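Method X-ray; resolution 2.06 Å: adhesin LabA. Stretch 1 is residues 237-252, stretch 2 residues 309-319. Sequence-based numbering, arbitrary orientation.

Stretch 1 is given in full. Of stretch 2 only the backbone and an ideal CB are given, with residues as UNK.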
ATOM      1  N   ILE A 237      25.510  -2.194  -8.177  1.00 27.73           N
ATOM      2  CA  ILE A 237      25.485  -3.153  -7.064  1.00 27.36           C
ATOM      3  C   ILE A 237      24.068  -3.288  -6.428  1.00 27.63           C
ATOM      4  O   ILE A 237      23.620  -4.403  -6.174  1.00 24.76           O
ATOM      5  CB  ILE A 237      26.572  -2.785  -6.006  1.00 29.15           C
ATOM      6  CG1 ILE A 237      27.976  -3.004  -6.580  1.00 30.89           C
ATOM      7  CG2 ILE A 237      26.426  -3.598  -4.713  1.00 29.22           C
ATOM      8  CD1 ILE A 237      29.082  -2.187  -5.882  1.00 42.72           C
ATOM      9  N   PHE A 238      23.401  -2.149  -6.166  1.00 26.12           N
ATOM     10  CA  PHE A 238      22.099  -2.109  -5.483  1.00 26.08           C
ATOM     11  C   PHE A 238      20.859  -1.883  -6.378  1.00 29.47           C
ATOM     12  O   PHE A 238      19.793  -1.568  -5.852  1.00 28.38           O
ATOM     13  CB  PHE A 238      22.144  -1.055  -4.364  1.00 27.16           C
ATOM     14  CG  PHE A 238      23.166  -1.360  -3.305  1.00 28.79           C
ATOM     15  CD1 PHE A 238      22.887  -2.267  -2.289  1.00 32.04           C
ATOM     16  CD2 PHE A 238      24.423  -0.774  -3.341  1.00 32.76           C
ATOM     17  CE1 PHE A 238      23.841  -2.564  -1.312  1.00 33.74           C
ATOM     18  CE2 PHE A 238      25.387  -1.072  -2.365  1.00 36.07           C
ATOM     19  CZ  PHE A 238      25.088  -1.968  -1.359  1.00 34.40           C
ATOM     20  N   LYS A 239      20.968  -2.134  -7.696  1.00 26.83           N
ATOM     21  CA  LYS A 239      19.893  -2.028  -8.702  1.00 25.97           C
ATOM     22  C   LYS A 239      18.544  -2.625  -8.227  1.00 30.69           C
ATOM     23  O   LYS A 239      17.497  -1.956  -8.300  1.00 29.16           O
ATOM     24  CB  LYS A 239      20.353  -2.740  -9.980  1.00 29.75           C
ATOM     25  CG  LYS A 239      19.847  -2.150 -11.279  1.00 51.50           C
ATOM     26  CD  LYS A 239      20.561  -2.842 -12.450  1.00 66.59           C
ATOM     27  CE  LYS A 239      20.066  -2.416 -13.811  1.00 84.34           C
ATOM     28  NZ  LYS A 239      20.615  -3.289 -14.888  1.00 97.85           N
ATOM     29  N   ASN A 240      18.579  -3.875  -7.724  1.00 26.68           N
ATOM     30  CA  ASN A 240      17.386  -4.587  -7.244  1.00 26.15           C
ATOM     31  C   ASN A 240      16.802  -3.915  -6.000  1.00 29.03           C
ATOM     32  O   ASN A 240      15.620  -3.629  -5.980  1.00 29.50           O
ATOM     33  CB  ASN A 240      17.731  -6.054  -6.972  1.00 27.56           C
ATOM     34  CG  ASN A 240      16.617  -6.862  -6.373  1.00 37.01           C
ATOM     35  OD1 ASN A 240      15.796  -7.425  -7.087  1.00 27.29           O
ATOM     36  ND2 ASN A 240      16.570  -6.940  -5.048  1.00 26.76           N
ATOM     37  N   GLU A 241      17.645  -3.629  -4.998  1.00 26.17           N
ATOM     38  CA  GLU A 241      17.266  -3.021  -3.724  1.00 24.55           C
ATOM     39  C   GLU A 241      16.752  -1.605  -3.885  1.00 27.21           C
ATOM     40  O   GLU A 241      15.740  -1.271  -3.286  1.00 23.89           O
ATOM     41  CB  GLU A 241      18.389  -3.112  -2.694  1.00 25.46           C
ATOM     42  CG  GLU A 241      18.729  -4.542  -2.296  1.00 33.20           C
ATOM     43  CD  GLU A 241      19.356  -5.420  -3.369  1.00 50.53           C
ATOM     44  OE1 GLU A 241      20.092  -4.891  -4.235  1.00 31.14           O
ATOM     45  OE2 GLU A 241      19.081  -6.641  -3.360  1.00 44.17           O
ATOM     46  N   ILE A 242      17.398  -0.793  -4.737  1.00 25.29           N
ATOM     47  CA  ILE A 242      16.926   0.567  -5.057  1.00 24.00           C
ATOM     48  C   ILE A 242      15.527   0.444  -5.718  1.00 27.53           C
ATOM     49  O   ILE A 242      14.600   1.143  -5.324  1.00 25.81           O
ATOM     50  CB  ILE A 242      17.941   1.281  -5.992  1.00 27.27           C
ATOM     51  CG1 ILE A 242      19.266   1.608  -5.247  1.00 27.33           C
ATOM     52  CG2 ILE A 242      17.338   2.520  -6.675  1.00 26.91           C
ATOM     53  CD1 ILE A 242      20.452   1.810  -6.177  1.00 33.25           C
ATOM     54  N   SER A 243      15.386  -0.465  -6.699  1.00 24.40           N
ATOM     55  CA  SER A 243      14.124  -0.630  -7.404  1.00 24.38           C
ATOM     56  C   SER A 243      12.976  -1.000  -6.446  1.00 25.60           C
ATOM     57  O   SER A 243      11.942  -0.313  -6.449  1.00 22.19           O
ATOM     58  CB  SER A 243      14.249  -1.627  -8.552  1.00 29.71           C
ATOM     59  OG  SER A 243      13.040  -1.685  -9.297  1.00 41.56           O
ATOM     60  N   ALA A 244      13.206  -2.022  -5.577  1.00 21.14           N
ATOM     61  CA  ALA A 244      12.220  -2.488  -4.598  1.00 19.88           C
ATOM     62  C   ALA A 244      11.821  -1.366  -3.665  1.00 22.36           C
ATOM     63  O   ALA A 244      10.651  -1.231  -3.349  1.00 22.75           O
ATOM     64  CB  ALA A 244      12.793  -3.637  -3.792  1.00 20.65           C
ATOM     65  N   ILE A 245      12.775  -0.537  -3.259  1.00 18.13           N
ATOM     66  CA  ILE A 245      12.480   0.527  -2.307  1.00 17.66           C
ATOM     67  C   ILE A 245      11.695   1.652  -2.961  1.00 19.62           C
ATOM     68  O   ILE A 245      10.778   2.187  -2.336  1.00 17.47           O
ATOM     69  CB  ILE A 245      13.756   1.012  -1.562  1.00 19.35           C
ATOM     70  CG1 ILE A 245      14.400  -0.167  -0.757  1.00 19.47           C
ATOM     71  CG2 ILE A 245      13.395   2.188  -0.641  1.00 18.68           C
ATOM     72  CD1 ILE A 245      15.814   0.155  -0.080  1.00 18.34           C
ATOM     73  N   GLN A 246      12.038   2.001  -4.212  1.00 19.12           N
ATOM     74  CA  GLN A 246      11.330   3.042  -4.976  1.00 19.71           C
ATOM     75  C   GLN A 246       9.866   2.719  -5.120  1.00 24.56           C
ATOM     76  O   GLN A 246       9.030   3.599  -4.892  1.00 26.90           O
ATOM     77  CB  GLN A 246      11.962   3.249  -6.362  1.00 21.45           C
ATOM     78  CG  GLN A 246      13.350   3.924  -6.280  1.00 20.93           C
ATOM     79  CD  GLN A 246      13.300   5.429  -6.121  1.00 41.44           C
ATOM     80  OE1 GLN A 246      13.867   6.157  -6.952  1.00 32.01           O
ATOM     81  NE2 GLN A 246      12.711   5.939  -5.001  1.00 29.49           N
ATOM     82  N   ASP A 247       9.545   1.445  -5.437  1.00 19.85           N
ATOM     83  CA  ASP A 247       8.162   0.971  -5.598  1.00 18.84           C
ATOM     84  C   ASP A 247       7.447   0.957  -4.223  1.00 24.26           C
ATOM     85  O   ASP A 247       6.262   1.282  -4.141  1.00 24.10           O
ATOM     86  CB  ASP A 247       8.197  -0.429  -6.197  1.00 21.01           C
ATOM     87  CG  ASP A 247       8.612  -0.504  -7.659  1.00 32.54           C
ATOM     88  OD1 ASP A 247       8.325   0.464  -8.419  1.00 31.25           O
ATOM     89  OD2 ASP A 247       9.096  -1.581  -8.080  1.00 39.10           O
ATOM     90  N   MET A 248       8.184   0.609  -3.138  1.00 21.22           N
ATOM     91  CA  MET A 248       7.661   0.607  -1.769  1.00 20.62           C
ATOM     92  C   MET A 248       7.177   2.030  -1.420  1.00 24.61           C
ATOM     93  O   MET A 248       6.071   2.206  -0.928  1.00 23.54           O
ATOM     94  CB  MET A 248       8.761   0.196  -0.791  1.00 22.34           C
ATOM     95  CG  MET A 248       8.908  -1.292  -0.630  1.00 27.07           C
ATOM     96  SD  MET A 248      10.281  -1.700   0.466  1.00 32.13           S
ATOM     97  CE  MET A 248       9.552  -1.334   1.999  1.00 29.71           C
ATOM     98  N   ILE A 249       7.990   3.038  -1.744  1.00 21.67           N
ATOM     99  CA  ILE A 249       7.683   4.455  -1.519  1.00 20.67           C
ATOM    100  C   ILE A 249       6.449   4.868  -2.364  1.00 24.49           C
ATOM    101  O   ILE A 249       5.545   5.540  -1.849  1.00 21.78           O
ATOM    102  CB  ILE A 249       8.952   5.290  -1.877  1.00 22.79           C
ATOM    103  CG1 ILE A 249      10.047   5.119  -0.801  1.00 21.70           C
ATOM    104  CG2 ILE A 249       8.620   6.782  -2.139  1.00 22.75           C
ATOM    105  CD1 ILE A 249      11.531   5.504  -1.274  1.00 19.51           C
ATOM    106  N   LYS A 250       6.442   4.463  -3.662  1.00 22.29           N
ATOM    107  CA  LYS A 250       5.390   4.804  -4.603  1.00 23.04           C
ATOM    108  C   LYS A 250       4.033   4.246  -4.135  1.00 24.98           C
ATOM    109  O   LYS A 250       3.062   5.000  -4.023  1.00 24.43           O
ATOM    110  CB  LYS A 250       5.788   4.392  -6.038  1.00 28.06           C
ATOM    111  CG  LYS A 250       4.607   4.235  -6.997  1.00 53.94           C
ATOM    112  CD  LYS A 250       5.051   4.028  -8.448  1.00 74.80           C
ATOM    113  CE  LYS A 250       3.876   3.852  -9.394  1.00 91.99           C
ATOM    114  NZ  LYS A 250       4.250   4.116 -10.813  1.00102.14           N
ATOM    115  N   ASN A 251       4.004   2.961  -3.766  1.00 20.49           N
ATOM    116  CA  ASN A 251       2.812   2.285  -3.257  1.00 19.46           C
ATOM    117  C   ASN A 251       2.340   2.849  -1.903  1.00 23.88           C
ATOM    118  O   ASN A 251       1.174   3.191  -1.781  1.00 24.43           O
ATOM    119  CB  ASN A 251       3.024   0.770  -3.220  1.00 20.49           C
ATOM    120  CG  ASN A 251       2.909   0.108  -4.583  1.00 37.27           C
ATOM    121  OD1 ASN A 251       1.921   0.265  -5.293  1.00 34.97           O
ATOM    122  ND2 ASN A 251       3.905  -0.673  -4.981  1.00 21.59           N
ATOM    123  N   ALA A 252       3.221   2.997  -0.911  1.00 20.99           N
ATOM    124  CA  ALA A 252       2.825   3.589   0.392  1.00 21.46           C
ATOM    125  C   ALA A 252       2.305   5.057   0.223  1.00 24.48           C
ATOM    126  O   ALA A 252       1.479   5.494   1.019  1.00 22.54           O
ATOM    127  CB  ALA A 252       4.007   3.582   1.359  1.00 22.54           C
ATOM    128  N   UNK A 309       5.072  -7.152  -1.071  1.00 24.36           N
ATOM    129  CA  UNK A 309       5.517  -7.807  -2.288  1.00 26.03           C
ATOM    130  C   UNK A 309       6.754  -7.171  -2.889  1.00 32.38           C
ATOM    131  O   UNK A 309       7.612  -7.917  -3.352  1.00 33.61           O
ATOM    132  CB  UNK A 309       4.388  -7.801  -3.321  1.00 26.03           C
ATOM    133  N   UNK A 310       6.881  -5.820  -2.827  1.00 28.06           N
ATOM    134  CA  UNK A 310       8.082  -5.099  -3.302  1.00 28.39           C
ATOM    135  C   UNK A 310       9.282  -5.422  -2.381  1.00 29.31           C
ATOM    136  O   UNK A 310      10.371  -5.784  -2.860  1.00 27.75           O
ATOM    137  CB  UNK A 310       7.827  -3.591  -3.338  1.00 28.39           C
ATOM    138  N   UNK A 311       9.049  -5.331  -1.052  1.00 23.87           N
ATOM    139  CA  UNK A 311      10.041  -5.631  -0.034  1.00 23.42           C
ATOM    140  C   UNK A 311      10.625  -7.055  -0.172  1.00 27.69           C
ATOM    141  O   UNK A 311      11.817  -7.257   0.065  1.00 29.25           O
ATOM    142  CB  UNK A 311       9.415  -5.456   1.351  1.00 23.42           C
ATOM    143  N   UNK A 312       9.819  -8.014  -0.597  1.00 23.27           N
ATOM    144  CA  UNK A 312      10.245  -9.407  -0.717  1.00 25.09           C
ATOM    145  C   UNK A 312      11.095  -9.675  -1.949  1.00 30.58           C
ATOM    146  O   UNK A 312      11.607 -10.789  -2.082  1.00 31.28           O
ATOM    147  CB  UNK A 312       9.018 -10.321  -0.743  1.00 25.09           C
ATOM    148  N   UNK A 313      11.313  -8.645  -2.815  1.00 27.50           N
ATOM    149  CA  UNK A 313      12.236  -8.769  -3.956  1.00 28.40           C
ATOM    150  C   UNK A 313      13.663  -8.696  -3.418  1.00 35.35           C
ATOM    151  O   UNK A 313      14.597  -9.139  -4.088  1.00 38.16           O
ATOM    152  CB  UNK A 313      11.988  -7.679  -5.001  1.00 28.40           C
ATOM    153  N   UNK A 314      13.828  -8.106  -2.210  1.00 30.74           N
ATOM    154  CA  UNK A 314      15.103  -7.966  -1.505  1.00 30.68           C
ATOM    155  C   UNK A 314      15.465  -9.352  -0.927  1.00 36.67           C
ATOM    156  O   UNK A 314      14.635  -9.940  -0.221  1.00 35.53           O
ATOM    157  CB  UNK A 314      15.019  -6.904  -0.407  1.00 30.68           C
ATOM    158  N   UNK A 315      16.686  -9.886  -1.199  1.00 35.16           N
ATOM    159  CA  UNK A 315      17.026 -11.225  -0.682  1.00 36.32           C
ATOM    160  C   UNK A 315      17.055 -11.288   0.834  1.00 39.36           C
ATOM    161  O   UNK A 315      17.552 -10.375   1.488  1.00 38.13           O
ATOM    162  CB  UNK A 315      18.386 -11.666  -1.226  1.00 36.32           C
ATOM    163  N   UNK A 316      16.487 -12.358   1.382  1.00 35.66           N
ATOM    164  CA  UNK A 316      16.414 -12.613   2.816  1.00 35.64           C
ATOM    165  C   UNK A 316      17.752 -12.451   3.574  1.00 37.29           C
ATOM    166  O   UNK A 316      17.721 -11.918   4.679  1.00 36.82           O
ATOM    167  CB  UNK A 316      15.884 -14.031   3.034  1.00 35.64           C
ATOM    168  N   UNK A 317      18.906 -12.881   2.981  1.00 32.82           N
ATOM    169  CA  UNK A 317      20.252 -12.790   3.575  1.00 33.98           C
ATOM    170  C   UNK A 317      20.686 -11.350   3.794  1.00 33.97           C
ATOM    171  O   UNK A 317      21.445 -11.077   4.716  1.00 33.69           O
ATOM    172  CB  UNK A 317      21.274 -13.499   2.683  1.00 33.98           C
ATOM    173  N   UNK A 318      20.259 -10.440   2.912  1.00 27.55           N
ATOM    174  CA  UNK A 318      20.594  -9.030   3.028  1.00 25.40           C
ATOM    175  C   UNK A 318      19.777  -8.409   4.168  1.00 28.62           C
ATOM    176  O   UNK A 318      20.244  -7.501   4.841  1.00 28.42           O
ATOM    177  CB  UNK A 318      20.336  -8.300   1.708  1.00 25.40           C
ATOM    178  N   UNK A 319      18.569  -8.889   4.382  1.00 26.51           N
ATOM    179  CA  UNK A 319      17.730  -8.356   5.458  1.00 26.27           C
ATOM    180  C   UNK A 319      18.255  -8.852   6.815  1.00 35.96           C
ATOM    181  O   UNK A 319      18.553  -8.017   7.666  1.00 35.75           O
ATOM    182  CB  UNK A 319      16.270  -8.768   5.261  1.00 26.27           C
TER

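Stretch 1 is a helix from Lys 239 onward, and stretch 2 runs alongside it in the opposite chain direction, as a helix end, a turn and a new helix start.

Position 309 has helical angles, and nothing of stretch 1 lies within 5.5 Å of its ideal CB. It is Lys 309.

Position 310 points toward stretch 1. Its ideal CB lies 3.7 Å from Ala 244 O and 3.7 Å from Met 248 CG. The amide ND2 of Asn 251 lies beyond, so a short side chain with an acceptor would suit; a small apolar one could also fit. It is Asp 310, which sits as a knob among Ala 244, Asp 247, Met 248 and Asn 251. Asn 251 ND2 donates to Asp 310 OD2 at 2.8 Å. A water joins the same pair, donating to Asp 310 OD1 (2.7 Å) and accepting from Asn 251 ND2 (3.2 Å).

Position 311 points sideways, with its ideal CB 4.0 Å from Met 248 SD. An apolar side chain, aliphatic or aromatic, would suit. It is Phe 311. Met 248 SD meets the ring edge, 3.8 Å from Phe 311 CD1.

Position 312 points away from stretch 1 and leaves the choice open. It is Glu 312, in a long salt bridge with Lys 309 (Glu 312 OE1 to Lys 309 NZ, 3.7 Å).

Position 313 points toward stretch 1, in the type I turn of 311 to 314. Asp 247 offers a carboxylate and Ser 243 a hydroxyl, though not beside the CB. A long basic residue, Lys or Arg, could reach both. It is Arg 313. Arg 313 NH1 forms a salt bridge with Asp 247 OD2 at 3.0 Å; Arg 313 NH2 gives a weak hydrogen bond to Ser 243 OG at 3.2 Å. Arg 313 O accepts from Asn 240 ND2 at 3.1 Å.

Position 314 has extended angles and a sideways CB near Glu 241 CG and Ala 244 CB. A medium aliphatic, Ile, Leu or Val, would suit. It is Ile 314: Ile 314 CG1 packs 3.8 Å from Ala 244 CB, and Ile 314 CD1 reaches 4.1 Å from Ile 245 CG1.

Position 315 precedes a helix, with extended angles. Proline fits, as would many others. It is Pro 315; Pro 315 CD lies 3.3 Å from Glu 241 OE2.

Position 318 points toward stretch 1 across a gap, so a large apolar residue suits. It is Phe 318: Phe 318 CE2 lies 4.1 Å from Glu 241 CG and Phe 318 CZ 4.3 Å from Phe 238 CE1.

Positions 316, 317 and 319 are out of reach; they are Ala 316, Glu 317 and Val 319.

Stretch 2 (309-319) KDFERIPAEFV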
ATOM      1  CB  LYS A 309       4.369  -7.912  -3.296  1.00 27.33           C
ATOM      2  CG  LYS A 309       3.190  -8.773  -2.783  1.00 37.00           C
ATOM      3  CD  LYS A 309       3.574 -10.133  -2.157  1.00 40.81           C
ATOM      4  CE  LYS A 309       3.938 -11.212  -3.148  1.00 54.06           C
ATOM      5  NZ  LYS A 309       4.185 -12.516  -2.466  1.00 69.55           N
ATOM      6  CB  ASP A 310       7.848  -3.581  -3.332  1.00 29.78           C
ATOM      7  CG  ASP A 310       6.768  -3.097  -4.267  1.00 47.18           C
ATOM      8  OD1 ASP A 310       6.633  -3.674  -5.381  1.00 50.07           O
ATOM      9  OD2 ASP A 310       6.082  -2.110  -3.913  1.00 53.31           O
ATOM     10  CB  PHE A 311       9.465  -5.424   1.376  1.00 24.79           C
ATOM     11  CG  PHE A 311      10.534  -5.612   2.432  1.00 27.63           C
ATOM     12  CD1 PHE A 311      11.452  -4.606   2.697  1.00 29.83           C
ATOM     13  CD2 PHE A 311      10.688  -6.832   3.079  1.00 30.27           C
ATOM     14  CE1 PHE A 311      12.475  -4.800   3.625  1.00 31.92           C
ATOM     15  CE2 PHE A 311      11.704  -7.024   4.013  1.00 33.86           C
ATOM     16  CZ  PHE A 311      12.591  -6.011   4.280  1.00 32.02           C
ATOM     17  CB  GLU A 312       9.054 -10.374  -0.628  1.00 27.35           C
ATOM     18  CG  GLU A 312       8.514 -10.530   0.785  1.00 38.09           C
ATOM     19  CD  GLU A 312       7.296 -11.424   0.937  1.00 57.57           C
ATOM     20  OE1 GLU A 312       6.919 -12.117  -0.038  1.00 37.47           O
ATOM     21  OE2 GLU A 312       6.741 -11.456   2.059  1.00 57.14           O
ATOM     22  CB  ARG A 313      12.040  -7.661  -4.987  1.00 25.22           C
ATOM     23  CG  ARG A 313      10.697  -7.686  -5.683  1.00 33.15           C
ATOM     24  CD  ARG A 313      10.483  -6.392  -6.437  1.00 34.80           C
ATOM     25  NE  ARG A 313      11.626  -6.103  -7.299  1.00 42.41           N
ATOM     26  CZ  ARG A 313      11.779  -4.985  -7.997  1.00 52.82           C
ATOM     27  NH1 ARG A 313      10.851  -4.037  -7.957  1.00 35.36           N
ATOM     28  NH2 ARG A 313      12.848  -4.817  -8.760  1.00 39.78           N
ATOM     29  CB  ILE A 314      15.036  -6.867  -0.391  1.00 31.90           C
ATOM     30  CG1 ILE A 314      14.541  -5.498  -0.969  1.00 30.82           C
ATOM     31  CG2 ILE A 314      16.359  -6.765   0.386  1.00 30.47           C
ATOM     32  CD1 ILE A 314      14.746  -4.228  -0.095  1.00 33.94           C
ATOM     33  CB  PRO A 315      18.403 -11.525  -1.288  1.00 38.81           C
ATOM     34  CG  PRO A 315      18.878 -10.278  -1.830  1.00 41.58           C
ATOM     35  CD  PRO A 315      17.762  -9.345  -2.050  1.00 35.23           C
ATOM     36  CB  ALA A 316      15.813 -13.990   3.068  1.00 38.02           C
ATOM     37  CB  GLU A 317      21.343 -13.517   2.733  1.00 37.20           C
ATOM     38  CG  GLU A 317      20.982 -14.924   2.284  1.00 52.85           C
ATOM     39  CD  GLU A 317      19.957 -14.994   1.162  1.00 78.70           C
ATOM     40  OE1 GLU A 317      20.270 -14.546   0.034  1.00 70.86           O
ATOM     41  OE2 GLU A 317      18.820 -15.450   1.427  1.00 77.02           O
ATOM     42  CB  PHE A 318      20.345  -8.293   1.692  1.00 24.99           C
ATOM     43  CG  PHE A 318      20.696  -6.821   1.718  1.00 23.69           C
ATOM     44  CD1 PHE A 318      22.007  -6.400   1.969  1.00 25.21           C
ATOM     45  CD2 PHE A 318      19.718  -5.852   1.529  1.00 23.30           C
ATOM     46  CE1 PHE A 318      22.324  -5.045   1.991  1.00 24.02           C
ATOM     47  CE2 PHE A 318      20.043  -4.488   1.564  1.00 23.82           C
ATOM     48  CZ  PHE A 318      21.340  -4.100   1.783  1.00 22.18           C
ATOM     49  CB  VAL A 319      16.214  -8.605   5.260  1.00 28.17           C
ATOM     50  CG1 VAL A 319      15.402  -8.007   6.417  1.00 26.31           C
ATOM     51  CG2 VAL A 319      15.741  -8.023   3.922  1.00 26.75           C
TER
HETATM   52  O   HOH W   1       5.068  -2.517  -7.268  1.00 25.74           O
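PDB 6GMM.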